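Local coordinates for TetR-family transcriptional regulator (Streptomyces coelicolor A3, PDB 2QIB), which probably binds DNA through an N-terminal helix-turn-helix domain and regulates transcription, as in other TetR-family repressors and regulators, at residues Q81-A86 with D210-G215; G93-F98 with L159-A164; R154-L159 with T180-D185. All coordinates share one frame; numbering follows the deposited sequence.

Contact 1: Q81-A86 with D210-G215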
loop_
_atom_site.group_PDB
_atom_site.type_symbol
_atom_site.label_atom_id
_atom_site.label_comp_id
_atom_site.label_asym_id
_atom_site.label_seq_id
_atom_site.Cartn_x
_atom_site.Cartn_y
_atom_site.Cartn_z
ATOM N N GLN A 81 18.876 6.130 -19.161
ATOM C CA GLN A 81 19.060 7.007 -20.305
ATOM C C GLN A 81 17.834 7.899 -20.478
ATOM O O GLN A 81 16.704 7.450 -20.308
ATOM C CB GLN A 81 19.248 6.172 -21.588
ATOM C CG GLN A 81 20.533 5.336 -21.638
ATOM C CD GLN A 81 21.805 6.180 -21.751
ATOM O OE1 GLN A 81 22.862 5.816 -21.209
ATOM N NE2 GLN A 81 21.711 7.312 -22.455
ATOM N N GLY A 82 18.076 9.157 -20.843
ATOM C CA GLY A 82 16.976 10.097 -21.098
ATOM C C GLY A 82 16.249 10.523 -19.825
ATOM O O GLY A 82 16.626 10.104 -18.728
ATOM N N PRO A 83 15.180 11.329 -19.964
ATOM C CA PRO A 83 14.460 11.872 -18.792
ATOM C C PRO A 83 13.959 10.716 -17.913
ATOM O O PRO A 83 13.522 9.688 -18.438
ATOM C CB PRO A 83 13.233 12.554 -19.399
ATOM C CG PRO A 83 13.525 12.742 -20.808
ATOM C CD PRO A 83 14.559 11.723 -21.239
ATOM N N LEU A 84 14.018 10.896 -16.597
ATOM C CA LEU A 84 13.673 9.818 -15.658
ATOM C C LEU A 84 12.198 9.453 -15.716
ATOM O O LEU A 84 11.850 8.284 -15.592
ATOM C CB LEU A 84 14.093 10.178 -14.235
ATOM C CG LEU A 84 15.547 9.838 -13.907
ATOM C CD1 LEU A 84 16.503 10.780 -14.631
ATOM C CD2 LEU A 84 15.811 9.821 -12.395
ATOM N N GLY A 85 11.339 10.453 -15.902
ATOM C CA GLY A 85 9.888 10.207 -15.928
ATOM C C GLY A 85 9.530 9.198 -17.008
ATOM O O GLY A 85 8.761 8.260 -16.767
ATOM N N ALA A 86 10.108 9.377 -18.201
ATOM C CA ALA A 86 9.851 8.454 -19.308
ATOM C C ALA A 86 10.323 7.023 -19.023
ATOM O O ALA A 86 9.683 6.069 -19.473
ATOM C CB ALA A 86 10.511 8.992 -20.617
ATOM N N ASP A 210 16.199 17.212 -15.367
ATOM C CA ASP A 210 16.446 16.214 -16.401
ATOM C C ASP A 210 15.223 15.971 -17.290
ATOM O O ASP A 210 15.309 15.220 -18.271
ATOM C CB ASP A 210 16.907 14.877 -15.778
ATOM C CG ASP A 210 18.388 14.885 -15.361
ATOM O OD1 ASP A 210 19.146 15.777 -15.792
ATOM O OD2 ASP A 210 18.799 13.968 -14.601
ATOM N N GLU A 211 14.087 16.572 -16.932
ATOM C CA GLU A 211 12.889 16.502 -17.761
ATOM C C GLU A 211 12.957 17.588 -18.841
ATOM O O GLU A 211 13.425 18.684 -18.557
ATOM C CB GLU A 211 11.637 16.739 -16.905
ATOM C CG GLU A 211 11.311 15.652 -15.856
ATOM C CD GLU A 211 11.013 14.287 -16.475
ATOM O OE1 GLU A 211 10.133 14.204 -17.370
ATOM O OE2 GLU A 211 11.643 13.301 -16.034
ATOM N N PRO A 212 12.476 17.310 -20.067
ATOM C CA PRO A 212 12.482 18.389 -21.070
ATOM C C PRO A 212 11.434 19.452 -20.706
ATOM O O PRO A 212 10.414 19.124 -20.081
ATOM C CB PRO A 212 12.077 17.678 -22.357
ATOM C CG PRO A 212 11.259 16.507 -21.887
ATOM C CD PRO A 212 11.903 16.062 -20.601
ATOM N N GLU A 213 11.686 20.703 -21.070
ATOM C CA GLU A 213 10.738 21.765 -20.720
ATOM C C GLU A 213 9.349 21.535 -21.324
ATOM O O GLU A 213 8.354 21.939 -20.724
ATOM C CB GLU A 213 11.268 23.169 -21.047
ATOM C CG GLU A 213 11.321 23.521 -22.519
ATOM C CD GLU A 213 11.630 25.003 -22.755
ATOM O OE1 GLU A 213 11.682 25.784 -21.775
ATOM O OE2 GLU A 213 11.821 25.389 -23.931
ATOM N N ASP A 214 9.266 20.869 -22.474
ATOM C CA ASP A 214 7.945 20.477 -22.997
ATOM C C ASP A 214 7.400 19.121 -22.499
ATOM O O ASP A 214 6.480 18.555 -23.107
ATOM C CB ASP A 214 7.929 20.541 -24.535
ATOM C CG ASP A 214 8.815 19.482 -25.178
ATOM O OD1 ASP A 214 9.387 18.627 -24.445
ATOM O OD2 ASP A 214 8.925 19.497 -26.428
ATOM N N GLY A 215 7.944 18.605 -21.396
ATOM C CA GLY A 215 7.628 17.234 -20.961
ATOM C C GLY A 215 6.324 17.120 -20.188
ATOM O O GLY A 215 5.653 18.133 -19.943
HETATM O O HOH W 1 14.049 13.369 -15.054
HETATM O O HOH W 2 9.924 12.174 -18.972
#
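Glu211 reaches over to the first turn of helix 84-101 and binds its backbone with its carboxylate. The direct hydrogen bond runs from Gly85 N to Glu211 OE2 at 2.9 Å, is fairly straight (157° at the hydrogen), and uses the syn lone pair of that oxygen. Leu84 N lies near the same oxygen at a poor angle and is served instead by a water, which accepts from Leu84 N at 2.9 Å and donates to Glu211 OE2. A second water donates to Glu211 OE1 at 2.6 Å and accepts a weak bond from Ala86 N. OE2 directly, and OE1 through a water, thus face the N-terminal amides of a helix, where the helix dipole would probably stabilise the negative charge. The bend at chi2 (-63°) brings CD back toward the helix rather than out along an extended chain. An alanine here would probably leave Gly85 N without its acceptor and the two waters without the carboxylate that holds them.

The apolar part is a single pair: Pro83, at the N-cap position, crosses Pro212 at about a right angle, with Pro83 CG 3.7 Å from Pro212 CD. Two C-H groups meet oxygens instead. Pro83 CA makes a CA-H...O contact to Asp210 O at 3.5 Å, and Leu84 CD1 touches Asp210 OD2.

A type I turn from Pro212 to Gly215 follows, closed by Gly215 N to Pro212 O, and leads into helix 216-228. The contact therefore ties the start of helix 84-101, at the surface, to the connection between helices 198-209 and 216-228.

Contact 2: G93-F98 with L159-A164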
loop_
_atom_site.group_PDB
_atom_site.type_symbol
_atom_site.label_atom_id
_atom_site.label_comp_id
_atom_site.label_asym_id
_atom_site.label_seq_id
_atom_site.Cartn_x
_atom_site.Cartn_y
_atom_site.Cartn_z
ATOM N N GLY A 93 4.286 0.583 -17.829
ATOM C CA GLY A 93 3.607 -0.196 -18.901
ATOM C C GLY A 93 3.791 -1.685 -18.692
ATOM O O GLY A 93 2.834 -2.468 -18.793
ATOM N N ARG A 94 5.031 -2.083 -18.436
ATOM C CA ARG A 94 5.342 -3.504 -18.202
ATOM C C ARG A 94 4.694 -4.025 -16.900
ATOM O O ARG A 94 4.211 -5.172 -16.845
ATOM C CB ARG A 94 6.849 -3.707 -18.180
ATOM C CG ARG A 94 7.502 -3.439 -19.586
ATOM C CD ARG A 94 8.896 -4.070 -19.681
ATOM N NE ARG A 94 9.858 -3.425 -18.791
ATOM C CZ ARG A 94 10.559 -2.321 -19.070
ATOM N NH1 ARG A 94 10.394 -1.634 -20.220
ATOM N NH2 ARG A 94 11.416 -1.877 -18.175
ATOM N N TYR A 95 4.662 -3.161 -15.883
ATOM C CA TYR A 95 4.037 -3.484 -14.616
ATOM C C TYR A 95 2.544 -3.750 -14.797
ATOM O O TYR A 95 2.050 -4.807 -14.398
ATOM C CB TYR A 95 4.313 -2.366 -13.603
ATOM C CG TYR A 95 3.524 -2.479 -12.303
ATOM C CD1 TYR A 95 3.580 -3.639 -11.511
ATOM C CD2 TYR A 95 2.745 -1.404 -11.847
ATOM C CE1 TYR A 95 2.883 -3.706 -10.269
ATOM C CE2 TYR A 95 2.054 -1.458 -10.618
ATOM C CZ TYR A 95 2.113 -2.614 -9.845
ATOM O OH TYR A 95 1.458 -2.709 -8.641
ATOM N N PHE A 96 1.832 -2.858 -15.494
ATOM C CA PHE A 96 0.418 -3.106 -15.759
ATOM C C PHE A 96 0.162 -4.295 -16.689
ATOM O O PHE A 96 -0.845 -5.002 -16.533
ATOM C CB PHE A 96 -0.280 -1.829 -16.239
ATOM C CG PHE A 96 -0.719 -0.934 -15.067
ATOM C CD1 PHE A 96 0.206 -0.137 -14.400
ATOM C CD2 PHE A 96 -2.030 -0.933 -14.649
ATOM C CE1 PHE A 96 -0.182 0.664 -13.321
ATOM C CE2 PHE A 96 -2.453 -0.131 -13.548
ATOM C CZ PHE A 96 -1.525 0.674 -12.902
ATOM N N ASP A 97 1.076 -4.524 -17.631
ATOM C CA ASP A 97 0.976 -5.730 -18.503
ATOM C C ASP A 97 0.993 -6.949 -17.577
ATOM O O ASP A 97 0.154 -7.860 -17.689
ATOM C CB ASP A 97 2.207 -5.813 -19.420
ATOM C CG ASP A 97 2.131 -4.878 -20.624
ATOM O OD1 ASP A 97 1.069 -4.258 -20.882
ATOM O OD2 ASP A 97 3.177 -4.763 -21.317
ATOM N N PHE A 98 1.951 -6.956 -16.660
ATOM C CA PHE A 98 2.087 -8.076 -15.716
ATOM C C PHE A 98 0.830 -8.276 -14.889
ATOM O O PHE A 98 0.319 -9.387 -14.744
ATOM C CB PHE A 98 3.285 -7.843 -14.789
ATOM C CG PHE A 98 3.512 -8.986 -13.821
ATOM C CD1 PHE A 98 4.338 -10.061 -14.177
ATOM C CD2 PHE A 98 2.888 -8.986 -12.580
ATOM C CE1 PHE A 98 4.525 -11.128 -13.289
ATOM C CE2 PHE A 98 3.073 -10.043 -11.679
ATOM C CZ PHE A 98 3.888 -11.102 -12.025
ATOM N N LEU A 159 1.910 2.626 -2.902
ATOM C CA LEU A 159 0.923 3.363 -3.696
ATOM C C LEU A 159 0.704 2.646 -5.056
ATOM O O LEU A 159 -0.447 2.519 -5.545
ATOM C CB LEU A 159 1.417 4.807 -3.956
ATOM C CG LEU A 159 0.373 5.648 -4.690
ATOM C CD1 LEU A 159 -0.793 5.950 -3.723
ATOM C CD2 LEU A 159 1.040 6.940 -5.121
ATOM N N ALA A 160 1.812 2.240 -5.684
ATOM C CA ALA A 160 1.747 1.553 -6.979
ATOM C C ALA A 160 1.073 0.164 -6.885
ATOM O O ALA A 160 0.295 -0.215 -7.775
ATOM C CB ALA A 160 3.141 1.441 -7.611
ATOM N N GLU A 161 1.332 -0.580 -5.802
ATOM C CA GLU A 161 0.608 -1.832 -5.513
ATOM C C GLU A 161 -0.904 -1.566 -5.360
ATOM O O GLU A 161 -1.765 -2.224 -5.965
ATOM C CB GLU A 161 1.142 -2.393 -4.186
ATOM C CG GLU A 161 2.509 -2.932 -4.290
ATOM C CD GLU A 161 2.995 -3.516 -2.941
ATOM O OE1 GLU A 161 2.156 -3.929 -2.114
ATOM O OE2 GLU A 161 4.215 -3.543 -2.745
ATOM N N SER A 162 -1.249 -0.581 -4.538
ATOM C CA SER A 162 -2.645 -0.269 -4.283
ATOM C C SER A 162 -3.380 0.153 -5.552
ATOM O O SER A 162 -4.512 -0.257 -5.810
ATOM C CB SER A 162 -2.725 0.860 -3.262
ATOM O OG SER A 162 -4.086 1.062 -2.909
ATOM N N THR A 163 -2.721 1.009 -6.327
ATOM C CA THR A 163 -3.293 1.529 -7.562
ATOM C C THR A 163 -3.606 0.373 -8.515
ATOM O O THR A 163 -4.696 0.336 -9.103
ATOM C CB THR A 163 -2.372 2.577 -8.204
ATOM O OG1 THR A 163 -2.304 3.732 -7.342
ATOM C CG2 THR A 163 -2.886 3.031 -9.560
ATOM N N ALA A 164 -2.662 -0.553 -8.683
ATOM C CA ALA A 164 -2.893 -1.684 -9.591
ATOM C C ALA A 164 -4.042 -2.570 -9.075
ATOM O O ALA A 164 -4.889 -3.007 -9.851
ATOM C CB ALA A 164 -1.600 -2.524 -9.738
#
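Tyr95 reaches across from helix 84-101 to Ala160 and Ala164 of helix 147-168 and carries the close part of this contact. Its CB points toward the other helix and CG lies anti to the backbone N (chi1 171°); from there the phenol end reaches Ala160, the hydroxyl donating to Ala160 O at 2.9 Å. That oxygen sits at the ring edge, near the ring plane, while the hydroxyl stands above the carbonyl plane. Ala164 N, the helix's own donor, reaches Ala160 O from the opposite face, so two bonds grip one carbonyl. Ala164 CB presses in beside the phenol, 3.3 Å from Tyr95 OH and 3.7 Å from Tyr95 CZ.

The short segments have axes 11.4 Å apart, crossing at -46°, in the all-helical C-terminal domain of the TetR fold, which in relatives binds ligands and dimerises.

Phe96 packs more loosely: Thr163 CG2 lies at its ring edge, 4.3 Å from Phe96 CZ, and Phe96 CE2 is likewise 4.3 Å from Ala164 CA. Trp167 meets the Phe96 ring edge-to-face. On the more open flank, Glu161 touches Tyr95 OH through its CA, while its carboxylate turns to a salt bridge with Arg129. Ser162 points away from helix 84-101, and its OG hydrogen-bonds Ser158 OG of the second subunit.

Contact 3: R154-L159 with T180-D185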
loop_
_atom_site.group_PDB
_atom_site.type_symbol
_atom_site.label_atom_id
_atom_site.label_comp_id
_atom_site.label_asym_id
_atom_site.label_seq_id
_atom_site.Cartn_x
_atom_site.Cartn_y
_atom_site.Cartn_z
ATOM N N ARG A 154 9.638 3.859 -0.699
ATOM C CA ARG A 154 8.896 2.678 -0.288
ATOM C C ARG A 154 7.389 2.959 -0.233
ATOM O O ARG A 154 6.565 2.079 -0.570
ATOM C CB ARG A 154 9.449 2.166 1.027
ATOM C CG ARG A 154 10.917 1.717 0.929
ATOM C CD ARG A 154 11.179 0.701 2.047
ATOM N NE ARG A 154 12.566 0.231 2.104
ATOM C CZ ARG A 154 13.049 -0.830 1.448
ATOM N NH1 ARG A 154 12.294 -1.548 0.618
ATOM N NH2 ARG A 154 14.308 -1.199 1.639
ATOM N N SER A 155 7.013 4.171 0.165
ATOM C CA SER A 155 5.577 4.488 0.264
ATOM C C SER A 155 4.982 4.603 -1.160
ATOM O O SER A 155 3.805 4.215 -1.371
ATOM C CB SER A 155 5.305 5.761 1.086
ATOM O OG SER A 155 5.816 6.891 0.432
ATOM N N TRP A 156 5.802 5.030 -2.125
ATOM C CA TRP A 156 5.353 5.062 -3.528
ATOM C C TRP A 156 5.137 3.644 -4.058
ATOM O O TRP A 156 4.170 3.387 -4.760
ATOM C CB TRP A 156 6.313 5.801 -4.440
ATOM C CG TRP A 156 5.794 5.838 -5.854
ATOM C CD1 TRP A 156 4.925 6.743 -6.424
ATOM C CD2 TRP A 156 6.090 4.873 -6.862
ATOM N NE1 TRP A 156 4.698 6.395 -7.775
ATOM C CE2 TRP A 156 5.382 5.244 -8.037
ATOM C CE3 TRP A 156 6.879 3.703 -6.883
ATOM C CZ2 TRP A 156 5.475 4.500 -9.224
ATOM C CZ3 TRP A 156 6.972 2.970 -8.098
ATOM C CH2 TRP A 156 6.253 3.374 -9.224
ATOM N N ILE A 157 6.055 2.751 -3.733
ATOM C CA ILE A 157 5.898 1.316 -4.098
ATOM C C ILE A 157 4.567 0.785 -3.544
ATOM O O ILE A 157 3.814 0.146 -4.261
ATOM C CB ILE A 157 7.101 0.464 -3.629
ATOM C CG1 ILE A 157 8.358 0.876 -4.427
ATOM C CG2 ILE A 157 6.786 -1.057 -3.773
ATOM C CD1 ILE A 157 9.690 0.405 -3.804
ATOM N N SER A 158 4.220 1.109 -2.296
ATOM C CA SER A 158 2.893 0.724 -1.742
ATOM C C SER A 158 1.734 1.361 -2.521
ATOM O O SER A 158 0.692 0.726 -2.748
ATOM C CB SER A 158 2.798 1.115 -0.262
ATOM O OG SER A 158 3.834 0.454 0.498
ATOM N N LEU A 159 1.910 2.626 -2.902
ATOM C CA LEU A 159 0.923 3.363 -3.696
ATOM C C LEU A 159 0.704 2.646 -5.056
ATOM O O LEU A 159 -0.447 2.519 -5.545
ATOM C CB LEU A 159 1.417 4.807 -3.956
ATOM C CG LEU A 159 0.373 5.648 -4.690
ATOM C CD1 LEU A 159 -0.793 5.950 -3.723
ATOM C CD2 LEU A 159 1.040 6.940 -5.121
ATOM N N THR A 180 0.427 6.912 -16.201
ATOM C CA THR A 180 0.867 8.323 -16.148
ATOM C C THR A 180 0.650 8.905 -14.762
ATOM O O THR A 180 1.508 9.631 -14.220
ATOM C CB THR A 180 0.141 9.146 -17.233
ATOM O OG1 THR A 180 0.709 8.739 -18.496
ATOM C CG2 THR A 180 0.387 10.626 -17.036
ATOM N N GLN A 181 -0.504 8.590 -14.187
ATOM C CA GLN A 181 -0.801 9.039 -12.818
ATOM C C GLN A 181 0.253 8.610 -11.811
ATOM O O GLN A 181 0.684 9.440 -10.997
ATOM C CB GLN A 181 -2.157 8.504 -12.403
ATOM C CG GLN A 181 -2.614 9.007 -10.977
ATOM C CD GLN A 181 -4.097 8.934 -10.823
ATOM O OE1 GLN A 181 -4.813 9.730 -11.434
ATOM N NE2 GLN A 181 -4.579 8.038 -9.952
ATOM N N LEU A 182 0.694 7.357 -11.872
ATOM C CA LEU A 182 1.708 6.874 -10.918
ATOM C C LEU A 182 3.067 7.598 -11.102
ATOM O O LEU A 182 3.769 7.871 -10.100
ATOM C CB LEU A 182 1.899 5.363 -11.042
ATOM C CG LEU A 182 0.771 4.636 -10.296
ATOM C CD1 LEU A 182 0.765 3.173 -10.690
ATOM C CD2 LEU A 182 0.831 4.785 -8.727
ATOM N N VAL A 183 3.409 7.917 -12.353
ATOM C CA VAL A 183 4.621 8.693 -12.625
ATOM C C VAL A 183 4.506 10.105 -12.030
ATOM O O VAL A 183 5.415 10.555 -11.293
ATOM C CB VAL A 183 4.948 8.750 -14.140
ATOM C CG1 VAL A 183 6.201 9.639 -14.378
ATOM C CG2 VAL A 183 5.165 7.326 -14.631
ATOM N N HIS A 184 3.385 10.787 -12.297
ATOM C CA HIS A 184 3.155 12.089 -11.680
ATOM C C HIS A 184 3.109 12.006 -10.152
ATOM O O HIS A 184 3.653 12.877 -9.480
ATOM C CB HIS A 184 1.853 12.664 -12.168
ATOM C CG HIS A 184 1.895 13.096 -13.601
ATOM N ND1 HIS A 184 2.999 13.714 -14.162
ATOM C CD2 HIS A 184 0.947 13.060 -14.569
ATOM C CE1 HIS A 184 2.725 14.035 -15.416
ATOM N NE2 HIS A 184 1.495 13.629 -15.696
ATOM N N ASP A 185 2.476 10.956 -9.622
ATOM C CA ASP A 185 2.410 10.743 -8.162
ATOM C C ASP A 185 3.807 10.687 -7.552
ATOM O O ASP A 185 4.023 11.232 -6.498
ATOM C CB ASP A 185 1.707 9.439 -7.831
ATOM C CG ASP A 185 0.191 9.503 -8.079
ATOM O OD1 ASP A 185 -0.349 10.626 -8.173
ATOM O OD2 ASP A 185 -0.452 8.407 -8.150
#
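Trp156 has CG anti to the backbone N (chi1 -179°), and from there the far part of the indole comes within reach of helix 175-194; Leu182 answers with CG beside its own backbone N (chi1 -80°), from where CD2 lies against Leu159. The two helices run nearly antiparallel, 161° between the short segments, with axes 10.8 Å apart. Helices 147-168 and 175-194 belong to the C-terminal domain and are the pair that in many TetR-family proteins builds the dimer's four-helix bundle; here residues of both touch the second subunit.

The indole gives the contact its polar bond: Trp156 NE1 donates to Leu182 O at 2.9 Å, with 155° at the hydrogen. The oxygen lies at the ring edge, only 15° out of the indole plane, so the N-H points at a main-chain carbonyl inside the buried core. CZ2 of the six-membered ring of Trp156 lies 4.1 Å from Leu182 CB. Phe186 meets the indole edge-to-face, and Met92 of helix 84-101 and Ile136 of helix 119-140 also touch it.

Leu159 points toward helix 175-194 and slides past Leu182 in the opposite direction, Leu159 CG lying 4.2 Å from Leu182 CD2. Asp185, which also packs on Leu189 of the second subunit, crosses Leu159 at about a right angle: Leu159 CD2 sits 3.7 Å from both Asp185 CB and Asp185 OD2.

In the fold
Contacts 2 and 3 are neighbours in the core, their centres 9 Å apart, and share Leu159 on helix 147-168. Leu182 joins them: its CD1 lies 3.8 Å from Phe96 CE1, and its CD2 packs on Thr163 and Ala160. Contact 1 sits at the surface, 17 Å from contact 3 and 21 Å from contact 2, centre to centre. It still touches contact 3 where Gly85 O meets Val183 CG1, and helix 84-101 links it to contact 2. Hexaethylene glycol, probably from the crystallisation liquor, is bound near Leu84, Glu161 and Trp156, and His184 ND1 also hydrogen-bonds this compound; such molecules often mark pockets. Contacts 2 and 3 both reach the second subunit.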